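FTT_1639c (Francisella tularensis subsp. tularensis, PDB 7KZW) is of unknown function, the chain here being the C-terminal, largely beta-sheet part of a protein predicted to be anchored in a membrane by a transmembrane helix. Local coordinates at residues 108-112 with 113-117. The protein carries 3 engineered substitutions. Residues are numbered along the deposited sequence; the frame is centred on the assembly and turned at random.
Sequences IAYAN and AIEYD
Ala109 and Tyr116 form an antiparallel hydrogen-bonded pair, Ala109 N to Tyr116 O and Tyr116 N to Ala109 O both measuring 2.8 Å, and strands 108-111 and 114-117 run 155° apart in direction. Ala111 and Ile114 repeat the pattern at the turn, but unequally: Ala111 N reaches Ile114 O in the carbonyl plane, whereas Ile114 N approaches Ala111 O from 47° above that plane. That bent bond closes a type I' turn, whose corner residues Asn112 and Ala113 both have positive phi. The result is a two-residue beta hairpin whose strands lie inside the mixed sheet, between strand 48-58 (beside 108-111) and strand 6-16 (beside 114-117). Ala109, Ala111, Ile114 and Tyr116 share one face. There the Tyr116 ring turns its edge to the Ala109 carbonyl, CD1 lying 3.5 Å from Ala109 O, and packs edge-to-face with Phe28. A water donates to Ala111 O (2.5 Å) and also hydrogen-bonds Tyr116 OH, tying the ring's far end to the turn. On the other face, Glu115 is extended from CB onward, its CG opposite the backbone N (chi1 170°), which lays the chain alongside Tyr110; Glu115 CB meets Tyr110 CE1 at 3.7 Å, with carboxylate and ring planes well away from parallel. Ile108 CG2 touches Glu115 OE2 at 3.6 Å and Asp117 OD1 at 3.7 Å. Glu115 OE2 lies 2.6 Å from Asp117 OD1.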
ATOM      1  N   ILE A 108      -8.351   4.891  -0.251  1.00 12.62           N
ATOM      2  CA  ILE A 108      -8.949   5.342  -1.494  1.00 13.33           C
ATOM      3  C   ILE A 108      -7.860   6.089  -2.224  1.00 13.57           C
ATOM      4  O   ILE A 108      -7.367   7.128  -1.736  1.00 15.77           O
ATOM      5  CB  ILE A 108     -10.139   6.273  -1.257  1.00 15.83           C
ATOM      6  CG1 ILE A 108     -11.188   5.573  -0.423  1.00 17.77           C
ATOM      7  CG2 ILE A 108     -10.731   6.720  -2.632  1.00 20.59           C
ATOM      8  CD1 ILE A 108     -12.416   6.446  -0.139  1.00 22.95           C
ATOM      9  N   ALA A 109      -7.506   5.647  -3.425  1.00 13.90           N
ATOM     10  CA  ALA A 109      -6.431   6.273  -4.203  1.00 14.22           C
ATOM     11  C   ALA A 109      -6.958   6.706  -5.557  1.00 15.18           C
ATOM     12  O   ALA A 109      -7.596   5.916  -6.263  1.00 15.75           O
ATOM     13  CB  ALA A 109      -5.266   5.290  -4.349  1.00 13.82           C
ATOM     14  N   TYR A 110      -6.727   7.967  -5.928  1.00 15.77           N
ATOM     15  CA  TYR A 110      -7.205   8.465  -7.210  1.00 16.85           C
ATOM     16  C   TYR A 110      -6.026   8.698  -8.136  1.00 17.26           C
ATOM     17  O   TYR A 110      -5.090   9.439  -7.779  1.00 17.12           O
ATOM     18  CB  TYR A 110      -7.933   9.802  -7.057  1.00 17.50           C
ATOM     19  CG  TYR A 110      -9.118   9.708  -6.215  1.00 17.28           C
ATOM     20  CD1 TYR A 110     -10.344   9.371  -6.752  1.00 17.86           C
ATOM     21  CD2 TYR A 110      -9.005   9.944  -4.853  1.00 19.84           C
ATOM     22  CE1 TYR A 110     -11.489   9.286  -5.900  1.00 24.39           C
ATOM     23  CE2 TYR A 110     -10.064   9.870  -4.049  1.00 22.22           C
ATOM     24  CZ  TYR A 110     -11.287   9.550  -4.558  1.00 20.33           C
ATOM     25  OH  TYR A 110     -12.341   9.514  -3.665  1.00 30.22           O
ATOM     26  N   ALA A 111      -6.115   8.204  -9.368  1.00 17.92           N
ATOM     27  CA  ALA A 111      -5.085   8.461 -10.369  1.00 18.52           C
ATOM     28  C   ALA A 111      -5.798   8.640 -11.689  1.00 21.75           C
ATOM     29  O   ALA A 111      -6.631   7.797 -12.049  1.00 22.92           O
ATOM     30  CB  ALA A 111      -4.094   7.283 -10.443  1.00 17.93           C
ATOM     31  N   ASN A 112      -5.498   9.747 -12.386  1.00 22.64           N
ATOM     32  CA  ASN A 112      -5.935   9.961 -13.780  1.00 30.80           C
ATOM     33  C   ASN A 112      -7.378   9.551 -13.993  1.00 36.32           C
ATOM     34  O   ASN A 112      -7.684   8.691 -14.827  1.00 38.40           O
ATOM     35  CB  ASN A 112      -5.086   9.160 -14.748  1.00 33.60           C
ATOM     36  CG  ASN A 112      -3.763   9.735 -14.917  1.00 35.27           C
ATOM     37  OD1 ASN A 112      -3.510  10.887 -14.504  1.00 34.82           O
ATOM     38  ND2 ASN A 112      -2.878   8.968 -15.534  1.00 44.47           N
ATOM     39  N   ALA A 113      -8.261  10.152 -13.214  1.00 29.56           N
ATOM     40  CA  ALA A 113      -9.694   9.939 -13.354  1.00 37.08           C
ATOM     41  C   ALA A 113     -10.198   8.565 -12.881  1.00 39.57           C
ATOM     42  O   ALA A 113     -11.288   8.141 -13.271  1.00 40.36           O
ATOM     43  CB  ALA A 113     -10.190  10.260 -14.771  1.00 40.64           C
ATOM     44  N   ILE A 114      -9.482   7.834 -12.033  1.00 33.23           N
ATOM     45  CA  ILE A 114      -9.983   6.533 -11.598  1.00 23.18           C
ATOM     46  C   ILE A 114      -9.770   6.410 -10.091  1.00 21.49           C
ATOM     47  O   ILE A 114      -8.712   6.770  -9.560  1.00 18.44           O
ATOM     48  CB  ILE A 114      -9.295   5.365 -12.322  1.00 27.37           C
ATOM     49  CG1 ILE A 114      -9.300   5.475 -13.873  1.00 35.19           C
ATOM     50  CG2 ILE A 114      -9.912   4.069 -11.888  1.00 34.41           C
ATOM     51  CD1 ILE A 114     -10.646   5.564 -14.545  1.00 39.23           C
ATOM     52  N   GLU A 115     -10.718   5.793  -9.399  1.00 18.44           N
ATOM     53  CA  GLU A 115     -10.641   5.539  -7.980  1.00 17.63           C
ATOM     54  C   GLU A 115     -10.291   4.072  -7.760  1.00 16.53           C
ATOM     55  O   GLU A 115     -10.896   3.186  -8.395  1.00 18.08           O
ATOM     56  CB  GLU A 115     -11.981   5.863  -7.306  1.00 21.41           C
ATOM     57  CG  GLU A 115     -12.062   5.415  -5.895  1.00 24.80           C
ATOM     58  CD  GLU A 115     -13.385   5.730  -5.193  1.00 30.25           C
ATOM     59  OE1 GLU A 115     -14.176   6.527  -5.721  1.00 34.32           O
ATOM     60  OE2 GLU A 115     -13.612   5.147  -4.116  1.00 27.89           O
ATOM     61  N   TYR A 116      -9.310   3.824  -6.897  1.00 15.65           N
ATOM     62  CA  TYR A 116      -8.905   2.481  -6.478  1.00 14.97           C
ATOM     63  C   TYR A 116      -9.110   2.389  -4.978  1.00 15.77           C
ATOM     64  O   TYR A 116      -8.575   3.220  -4.220  1.00 17.27           O
ATOM     65  CB  TYR A 116      -7.422   2.199  -6.870  1.00 14.96           C
ATOM     66  CG  TYR A 116      -7.209   2.434  -8.342  1.00 17.76           C
ATOM     67  CD1 TYR A 116      -6.929   3.708  -8.851  1.00 19.35           C
ATOM     68  CD2 TYR A 116      -7.453   1.398  -9.283  1.00 23.71           C
ATOM     69  CE1 TYR A 116      -6.832   3.949 -10.240  1.00 21.13           C
ATOM     70  CE2 TYR A 116      -7.343   1.634 -10.669  1.00 25.74           C
ATOM     71  CZ  TYR A 116      -7.056   2.896 -11.130  1.00 21.28           C
ATOM     72  OH  TYR A 116      -6.976   3.136 -12.499  1.00 27.67           O
ATOM     73  N   ASP A 117      -9.838   1.378  -4.514  1.00 16.26           N
ATOM     74  CA  ASP A 117     -10.177   1.244  -3.105  1.00 16.50           C
ATOM     75  C   ASP A 117      -9.596  -0.035  -2.534  1.00 18.05           C
ATOM     76  O   ASP A 117      -9.508  -1.063  -3.230  1.00 19.73           O
ATOM     77  CB  ASP A 117     -11.665   1.012  -2.981  1.00 24.85           C
ATOM     78  CG  ASP A 117     -12.473   2.224  -3.255  1.00 35.00           C
ATOM     79  OD1 ASP A 117     -11.938   3.339  -3.326  1.00 31.36           O
ATOM     80  OD2 ASP A 117     -13.697   2.051  -3.434  1.00 44.72           O
TER
HETATM   81  O   HOH W   1      -6.318   5.689 -13.445  1.00 30.93           O